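PDB 4PY6: bromodomain protein, putative from Plasmodium falciparum 3D7, which probably binds acetylated lysine in histones or other proteins through its bromodomain, the part of a much longer polypeptide held in this crystal. Local coordinates for residues 20-23 against 24-27; 88-91 against 92-96; 122-125 against 126-130. One frame throughout, in Å; residues are numbered along the deposited sequence.

All three contacts are local, each within or at the start of one helix of the bromodomain bundle, and they follow in series along the chain. None closes a long loop, and none encloses or crosses another. Contact 1 starts helix 22-32, at its N-terminal turn. Contact 2 lies in the first half of helix 87-104, and contact 3 in the middle of helix 112-138. The three helices touch through their side chains. Leu-27 of contact 1 packs on Phe-90 of contact 2 and on Trp-129 of contact 3. Contacts 2 and 3 are also joined by polar pairs, Tyr-91 with Glu-126 and Lys-95 with Asp-122.

Contact 1 (20-23 against 24-27); sequences LKQW and EKIL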
loop_
_atom_site.group_PDB
_atom_site.type_symbol
_atom_site.label_atom_id
_atom_site.label_comp_id
_atom_site.label_asym_id
_atom_site.label_seq_id
_atom_site.Cartn_x
_atom_site.Cartn_y
_atom_site.Cartn_z
ATOM N N LEU A 20 -3.644 3.845 27.392
ATOM C CA LEU A 20 -4.343 3.991 26.118
ATOM C C LEU A 20 -5.629 3.179 26.127
ATOM O O LEU A 20 -5.654 2.071 26.673
ATOM C CB LEU A 20 -3.446 3.515 24.963
ATOM C CG LEU A 20 -2.701 4.588 24.177
ATOM C CD1 LEU A 20 -1.391 4.958 24.856
ATOM C CD2 LEU A 20 -2.409 4.112 22.772
ATOM N N LYS A 21 -6.692 3.722 25.510
ATOM C CA LYS A 21 -7.984 3.040 25.377
ATOM C C LYS A 21 -7.802 1.923 24.346
ATOM O O LYS A 21 -6.885 2.006 23.523
ATOM C CB LYS A 21 -9.076 4.023 24.917
ATOM C CG LYS A 21 -9.382 5.134 25.918
ATOM C CD LYS A 21 -9.888 6.385 25.218
ATOM C CE LYS A 21 -10.189 7.507 26.180
ATOM N NZ LYS A 21 -10.674 8.721 25.469
ATOM N N GLN A 22 -8.645 0.873 24.399
ATOM C CA GLN A 22 -8.538 -0.253 23.466
ATOM C C GLN A 22 -8.610 0.167 21.995
ATOM O O GLN A 22 -7.820 -0.347 21.204
ATOM C CB GLN A 22 -9.516 -1.393 23.810
ATOM C CG GLN A 22 -9.204 -2.734 23.119
ATOM C CD GLN A 22 -7.849 -3.340 23.444
ATOM O OE1 GLN A 22 -7.304 -3.201 24.546
ATOM N NE2 GLN A 22 -7.292 -4.066 22.489
ATOM N N TRP A 23 -9.487 1.140 21.642
ATOM C CA TRP A 23 -9.588 1.640 20.263
ATOM C C TRP A 23 -8.312 2.362 19.821
ATOM O O TRP A 23 -7.925 2.234 18.662
ATOM C CB TRP A 23 -10.855 2.485 20.018
ATOM C CG TRP A 23 -10.924 3.785 20.766
ATOM C CD1 TRP A 23 -11.576 4.016 21.940
ATOM C CD2 TRP A 23 -10.392 5.051 20.347
ATOM N NE1 TRP A 23 -11.454 5.339 22.298
ATOM C CE2 TRP A 23 -10.727 5.997 21.341
ATOM C CE3 TRP A 23 -9.641 5.477 19.237
ATOM C CZ2 TRP A 23 -10.340 7.341 21.259
ATOM C CZ3 TRP A 23 -9.250 6.806 19.162
ATOM C CH2 TRP A 23 -9.606 7.723 20.158
ATOM N N GLU A 24 -7.644 3.081 20.756
ATOM C CA GLU A 24 -6.380 3.791 20.518
ATOM C C GLU A 24 -5.239 2.793 20.259
ATOM O O GLU A 24 -4.349 3.082 19.457
ATOM C CB GLU A 24 -6.017 4.698 21.707
ATOM C CG GLU A 24 -6.944 5.883 21.918
ATOM C CD GLU A 24 -6.626 6.757 23.117
ATOM O OE1 GLU A 24 -6.554 6.221 24.247
ATOM O OE2 GLU A 24 -6.486 7.987 22.934
ATOM N N LYS A 25 -5.267 1.629 20.948
ATOM C CA LYS A 25 -4.284 0.548 20.818
ATOM C C LYS A 25 -4.371 -0.140 19.449
ATOM O O LYS A 25 -3.337 -0.535 18.904
ATOM C CB LYS A 25 -4.458 -0.488 21.941
ATOM C CG LYS A 25 -3.860 -0.066 23.273
ATOM C CD LYS A 25 -4.144 -1.089 24.361
ATOM C CE LYS A 25 -3.556 -0.685 25.688
ATOM N NZ LYS A 25 -3.958 -1.617 26.774
ATOM N N ILE A 26 -5.605 -0.297 18.907
ATOM C CA ILE A 26 -5.865 -0.908 17.595
ATOM C C ILE A 26 -5.289 -0.007 16.489
ATOM O O ILE A 26 -4.644 -0.512 15.572
ATOM C CB ILE A 26 -7.378 -1.249 17.375
ATOM C CG1 ILE A 26 -7.902 -2.217 18.462
ATOM C CG2 ILE A 26 -7.629 -1.832 15.967
ATOM C CD1 ILE A 26 -9.414 -2.118 18.754
ATOM N N LEU A 27 -5.485 1.321 16.604
ATOM C CA LEU A 27 -4.964 2.290 15.631
ATOM C C LEU A 27 -3.441 2.326 15.650
ATOM O O LEU A 27 -2.820 2.421 14.592
ATOM C CB LEU A 27 -5.521 3.705 15.877
ATOM C CG LEU A 27 -7.039 3.872 15.936
ATOM C CD1 LEU A 27 -7.406 5.274 16.330
ATOM C CD2 LEU A 27 -7.700 3.500 14.632
HETATM O O HOH W 1 -6.756 -1.589 26.643
#
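Glu-24 reaches back to the backbone of Lys-21 at the start of helix 22-32. The N-H of Lys-21 gives a hydrogen bond to Glu-24 OE1, with N and OE1 2.8 Å apart. The bond is almost straight, at 173°, and it uses the anti lone pair of OE1. Glu-24 CG stands beside its own backbone N (chi1 -68°), and the chain runs on extended from there, which carries the carboxylate back to the N-cap residue. The same OE1 forms a salt bridge with Arg-18, which would help to keep the glutamate ionised. One oxygen thus serves both a backbone N-H and a guanidinium group.

Lys-21 is the N-cap residue. Its carbonyl O accepts from Lys-25 N at 3.1 Å and so closes the first helical turn. One residue on, Ile-26 N donates to Gln-22 O. A link from Leu-27 N to Trp-23 O is weak. The bond from the N-cap N-H to a glutamate three residues on is one half of a capping box, here at the first of the bromodomain helices.

On the outer side, one water joins Gln-22 and Lys-25. It donates to Gln-22 OE1 at 2.7 Å and accepts from Lys-25 NZ at 2.8 Å.

The packing centres on the Trp-23 indole. Glu-24 CG sits over one face of the six-membered ring as a CH-pi contact, 3.5 Å from the centroid and 4° off the normal. Leu-27 CD1 comes to the ring edge, near its plane, 3.7 Å from Trp-23 CE3. Leu-20 CD2 lies against Glu-24 CB at 3.8 Å. Beyond the segments, Phe-140 meets the Trp-23 ring edge-to-face.

Contact 2 (88-91 against 92-96); sequences IDFY and HDMKL
Met-94 lies across the ring of Phe-90, one turn back along helix 87-104. This long bromodomain helix packs here against helices 22-32, 72-81 and 112-138. Backbone hydrogen bonds of the alpha-helical i to i+4 kind hold the spacing: His-92 N to Ile-88 O, Met-94 N to Phe-90 O and Lys-95 N to Tyr-91 O. The bond from Asp-93 N to Asp-89 O is weak.

Three CH-pi contacts follow the same i to i+4 step. Met-94 CG stands over one face of the Phe-90 ring, 3.8 Å from its centroid and 15° off the normal. A bend at chi2 (-76°) sets SD off to one side of the ring, which it meets obliquely as a Met-aromatic contact. Lys-95 CG covers a face of the Tyr-91 ring, 4.1 Å from the centroid. Ile-88 CG1 lies over a face of the His-92 imidazole, displaced from its centre.

The two neighbouring aromatic rings, Tyr-91 and His-92, meet obliquely with planes at 63°. Tyr-91 CD2 and His-92 CD2 approach to 3.6 Å.

The polar ends turn to partners beyond the segments. Tyr-91 OH hydrogen-bonds Glu-126, and Lys-95 NZ forms a salt bridge with Asp-122, so both reach helix 112-138. Asp-93 OD1 pairs with Lys-68, and its OD2 bonds Tyr-84. The tyrosine and lysine chains run side by side in the same direction, with Lys-95 CE 3.9 Å from Tyr-91 OH.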
loop_
_atom_site.group_PDB
_atom_site.type_symbol
_atom_site.label_atom_id
_atom_site.label_comp_id
_atom_site.label_asym_id
_atom_site.label_seq_id
_atom_site.Cartn_x
_atom_site.Cartn_y
_atom_site.Cartn_z
ATOM N N ILE A 88 -12.191 8.506 14.190
ATOM C CA ILE A 88 -12.259 9.191 12.891
ATOM C C ILE A 88 -11.286 10.383 12.796
ATOM O O ILE A 88 -10.871 10.741 11.692
ATOM C CB ILE A 88 -13.727 9.587 12.547
ATOM C CG1 ILE A 88 -13.952 9.747 11.025
ATOM C CG2 ILE A 88 -14.185 10.832 13.321
ATOM C CD1 ILE A 88 -14.140 8.445 10.240
ATOM N N ASP A 89 -10.943 11.000 13.950
ATOM C CA ASP A 89 -10.011 12.127 14.030
ATOM C C ASP A 89 -8.599 11.673 13.632
ATOM O O ASP A 89 -7.849 12.455 13.052
ATOM C CB ASP A 89 -10.026 12.755 15.436
ATOM C CG ASP A 89 -11.365 13.310 15.894
ATOM O OD1 ASP A 89 -12.122 13.827 15.040
ATOM O OD2 ASP A 89 -11.634 13.276 17.114
ATOM N N PHE A 90 -8.269 10.391 13.911
ATOM C CA PHE A 90 -7.008 9.741 13.542
ATOM C C PHE A 90 -7.039 9.469 12.032
ATOM O O PHE A 90 -6.033 9.688 11.356
ATOM C CB PHE A 90 -6.828 8.434 14.347
ATOM C CG PHE A 90 -5.900 7.389 13.763
ATOM C CD1 PHE A 90 -6.378 6.427 12.878
ATOM C CD2 PHE A 90 -4.564 7.332 14.139
ATOM C CE1 PHE A 90 -5.526 5.456 12.345
ATOM C CE2 PHE A 90 -3.714 6.354 13.613
ATOM C CZ PHE A 90 -4.202 5.421 12.722
ATOM N N TYR A 91 -8.195 8.982 11.522
ATOM C CA TYR A 91 -8.457 8.681 10.111
ATOM C C TYR A 91 -8.227 9.934 9.258
ATOM O O TYR A 91 -7.535 9.856 8.241
ATOM C CB TYR A 91 -9.897 8.134 9.932
ATOM C CG TYR A 91 -10.349 8.000 8.494
ATOM C CD1 TYR A 91 -10.089 6.843 7.765
ATOM C CD2 TYR A 91 -11.056 9.021 7.865
ATOM C CE1 TYR A 91 -10.484 6.720 6.435
ATOM C CE2 TYR A 91 -11.449 8.914 6.531
ATOM C CZ TYR A 91 -11.165 7.759 5.821
ATOM O OH TYR A 91 -11.559 7.639 4.512
ATOM N N HIS A 92 -8.798 11.081 9.683
ATOM C CA HIS A 92 -8.675 12.370 9.001
ATOM C C HIS A 92 -7.236 12.867 8.956
ATOM O O HIS A 92 -6.826 13.413 7.933
ATOM C CB HIS A 92 -9.599 13.425 9.632
ATOM C CG HIS A 92 -11.061 13.188 9.395
ATOM N ND1 HIS A 92 -12.018 13.665 10.274
ATOM C CD2 HIS A 92 -11.685 12.534 8.386
ATOM C CE1 HIS A 92 -13.184 13.291 9.774
ATOM N NE2 HIS A 92 -13.033 12.606 8.640
ATOM N N ASP A 93 -6.466 12.649 10.046
ATOM C CA ASP A 93 -5.056 13.044 10.142
ATOM C C ASP A 93 -4.162 12.170 9.269
ATOM O O ASP A 93 -3.265 12.693 8.608
ATOM C CB ASP A 93 -4.571 13.056 11.603
ATOM C CG ASP A 93 -4.781 14.364 12.358
ATOM O OD1 ASP A 93 -5.400 15.292 11.789
ATOM O OD2 ASP A 93 -4.306 14.466 13.506
ATOM N N MET A 94 -4.415 10.845 9.247
ATOM C CA MET A 94 -3.659 9.899 8.421
ATOM C C MET A 94 -3.877 10.213 6.943
ATOM O O MET A 94 -2.905 10.262 6.193
ATOM C CB MET A 94 -4.042 8.446 8.734
ATOM C CG MET A 94 -3.553 7.950 10.085
ATOM S SD MET A 94 -1.787 7.569 10.147
ATOM C CE MET A 94 -1.789 5.929 9.496
ATOM N N LYS A 95 -5.143 10.493 6.546
ATOM C CA LYS A 95 -5.525 10.863 5.176
ATOM C C LYS A 95 -4.905 12.202 4.765
ATOM O O LYS A 95 -4.558 12.381 3.597
ATOM C CB LYS A 95 -7.057 10.927 5.026
ATOM C CG LYS A 95 -7.763 9.562 4.951
ATOM C CD LYS A 95 -7.638 8.858 3.592
ATOM C CE LYS A 95 -8.638 9.324 2.559
ATOM N NZ LYS A 95 -8.516 8.556 1.290
ATOM N N LEU A 96 -4.761 13.128 5.736
ATOM C CA LEU A 96 -4.185 14.460 5.559
ATOM C C LEU A 96 -2.725 14.406 5.099
ATOM O O LEU A 96 -2.340 15.221 4.263
ATOM C CB LEU A 96 -4.336 15.263 6.864
ATOM C CG LEU A 96 -4.079 16.769 6.846
ATOM C CD1 LEU A 96 -5.011 17.492 5.878
ATOM C CD2 LEU A 96 -4.250 17.347 8.237
#

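Contact 3 (122-125 against 126-130); sequences DMKF and EFLWN
Phe-125 and Trp-129, one helical turn apart, meet at a slant. The phenyl ring and the five-membered ring of the indole have planes at 38° and centroids 6.0 Å apart. The nearest ring atoms are Phe-125 CZ and Trp-129 CE3, at 4.2 Å. Trp-129 CB lies over one face of the phenyl ring. In both residues CG is anti to the backbone N (chi1 165° in Phe-125), and the two rings project in much the same way from successive turns.

Glu-126 is turned differently. Its CG rests 3.4 Å from Asp-122 O. Leu-128 CD1 lies 3.6 Å from Lys-124 O, beside the carbonyl that accepts the hydrogen bond from its own N. The backbone bond from Trp-129 N to Phe-125 O measures 2.8 Å.

Within the bromodomain bundle this part of helix 112-138 has neighbours on several sides. Phe-125 and Trp-129 face helix 87-104 through Met-94 and Phe-90, and helix 22-32 through Val-31 and Leu-27. Lys-124 NZ forms a salt bridge with Asp-38 and a hydrogen bond with Ser-120 of the second subunit. Met-123 and Phe-127 pack on Phe-127 and Met-123 of that subunit, whereas Leu-128 packs on Val-31 of helix 22-32.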
loop_
_atom_site.group_PDB
_atom_site.type_symbol
_atom_site.label_atom_id
_atom_site.label_comp_id
_atom_site.label_asym_id
_atom_site.label_seq_id
_atom_site.Cartn_x
_atom_site.Cartn_y
_atom_site.Cartn_z
ATOM N N ASP A 122 -1.871 5.606 1.011
ATOM C CA ASP A 122 -3.278 5.978 1.167
ATOM C C ASP A 122 -4.158 4.753 0.920
ATOM O O ASP A 122 -5.101 4.519 1.675
ATOM C CB ASP A 122 -3.648 7.111 0.192
ATOM C CG ASP A 122 -5.094 7.556 0.286
ATOM O OD1 ASP A 122 -5.400 8.389 1.161
ATOM O OD2 ASP A 122 -5.920 7.062 -0.512
ATOM N N MET A 123 -3.827 3.970 -0.129
ATOM C CA MET A 123 -4.529 2.741 -0.505
ATOM C C MET A 123 -4.301 1.663 0.552
ATOM O O MET A 123 -5.254 0.983 0.934
ATOM C CB MET A 123 -4.092 2.262 -1.900
ATOM C CG MET A 123 -4.409 3.256 -2.997
ATOM S SD MET A 123 -4.111 2.624 -4.656
ATOM C CE MET A 123 -4.546 4.055 -5.618
ATOM N N LYS A 124 -3.051 1.548 1.063
ATOM C CA LYS A 124 -2.668 0.601 2.117
ATOM C C LYS A 124 -3.388 0.946 3.430
ATOM O O LYS A 124 -3.877 0.035 4.102
ATOM C CB LYS A 124 -1.138 0.577 2.304
ATOM C CG LYS A 124 -0.646 -0.534 3.226
ATOM C CD LYS A 124 0.845 -0.458 3.497
ATOM C CE LYS A 124 1.242 -1.409 4.598
ATOM N NZ LYS A 124 2.711 -1.440 4.804
ATOM N N PHE A 125 -3.469 2.258 3.781
ATOM C CA PHE A 125 -4.153 2.750 4.982
ATOM C C PHE A 125 -5.652 2.461 4.916
ATOM O O PHE A 125 -6.228 2.024 5.915
ATOM C CB PHE A 125 -3.892 4.258 5.219
ATOM C CG PHE A 125 -4.833 4.905 6.215
ATOM C CD1 PHE A 125 -4.742 4.614 7.573
ATOM C CD2 PHE A 125 -5.833 5.772 5.791
ATOM C CE1 PHE A 125 -5.637 5.179 8.487
ATOM C CE2 PHE A 125 -6.724 6.341 6.707
ATOM C CZ PHE A 125 -6.622 6.036 8.048
ATOM N N GLU A 126 -6.279 2.712 3.742
ATOM C CA GLU A 126 -7.706 2.476 3.503
ATOM C C GLU A 126 -8.075 1.005 3.662
ATOM O O GLU A 126 -9.171 0.712 4.139
ATOM C CB GLU A 126 -8.136 3.002 2.128
ATOM C CG GLU A 126 -8.442 4.493 2.098
ATOM C CD GLU A 126 -9.665 4.969 2.862
ATOM O OE1 GLU A 126 -10.647 4.200 2.983
ATOM O OE2 GLU A 126 -9.654 6.138 3.311
ATOM N N PHE A 127 -7.158 0.086 3.284
ATOM C CA PHE A 127 -7.348 -1.359 3.441
ATOM C C PHE A 127 -7.333 -1.697 4.930
ATOM O O PHE A 127 -8.225 -2.399 5.402
ATOM C CB PHE A 127 -6.259 -2.154 2.686
ATOM C CG PHE A 127 -6.216 -3.635 3.005
ATOM C CD1 PHE A 127 -5.405 -4.121 4.026
ATOM C CD2 PHE A 127 -6.993 -4.540 2.294
ATOM C CE1 PHE A 127 -5.377 -5.485 4.332
ATOM C CE2 PHE A 127 -6.961 -5.905 2.598
ATOM C CZ PHE A 127 -6.148 -6.369 3.610
ATOM N N LEU A 128 -6.312 -1.195 5.657
ATOM C CA LEU A 128 -6.120 -1.410 7.092
ATOM C C LEU A 128 -7.244 -0.813 7.929
ATOM O O LEU A 128 -7.607 -1.390 8.956
ATOM C CB LEU A 128 -4.748 -0.889 7.557
ATOM C CG LEU A 128 -3.527 -1.700 7.102
ATOM C CD1 LEU A 128 -2.259 -0.883 7.220
ATOM C CD2 LEU A 128 -3.397 -3.007 7.878
ATOM N N TRP A 129 -7.813 0.325 7.480
ATOM C CA TRP A 129 -8.937 0.978 8.151
ATOM C C TRP A 129 -10.212 0.161 7.937
ATOM O O TRP A 129 -10.975 -0.012 8.882
ATOM C CB TRP A 129 -9.120 2.425 7.666
ATOM C CG TRP A 129 -10.252 3.147 8.340
ATOM C CD1 TRP A 129 -11.520 3.307 7.863
ATOM C CD2 TRP A 129 -10.226 3.768 9.631
ATOM N NE1 TRP A 129 -12.283 4.000 8.773
ATOM C CE2 TRP A 129 -11.513 4.300 9.867
ATOM C CE3 TRP A 129 -9.233 3.941 10.611
ATOM C CZ2 TRP A 129 -11.836 4.994 11.040
ATOM C CZ3 TRP A 129 -9.553 4.632 11.771
ATOM C CH2 TRP A 129 -10.842 5.142 11.981
ATOM N N ASN A 130 -10.429 -0.348 6.708
ATOM C CA ASN A 130 -11.594 -1.163 6.347
ATOM C C ASN A 130 -11.586 -2.520 7.059
ATOM O O ASN A 130 -12.640 -2.992 7.487
ATOM C CB ASN A 130 -11.666 -1.354 4.831
ATOM C CG ASN A 130 -12.961 -0.883 4.215
ATOM O OD1 ASN A 130 -13.827 -1.684 3.845
ATOM N ND2 ASN A 130 -13.114 0.430 4.073
#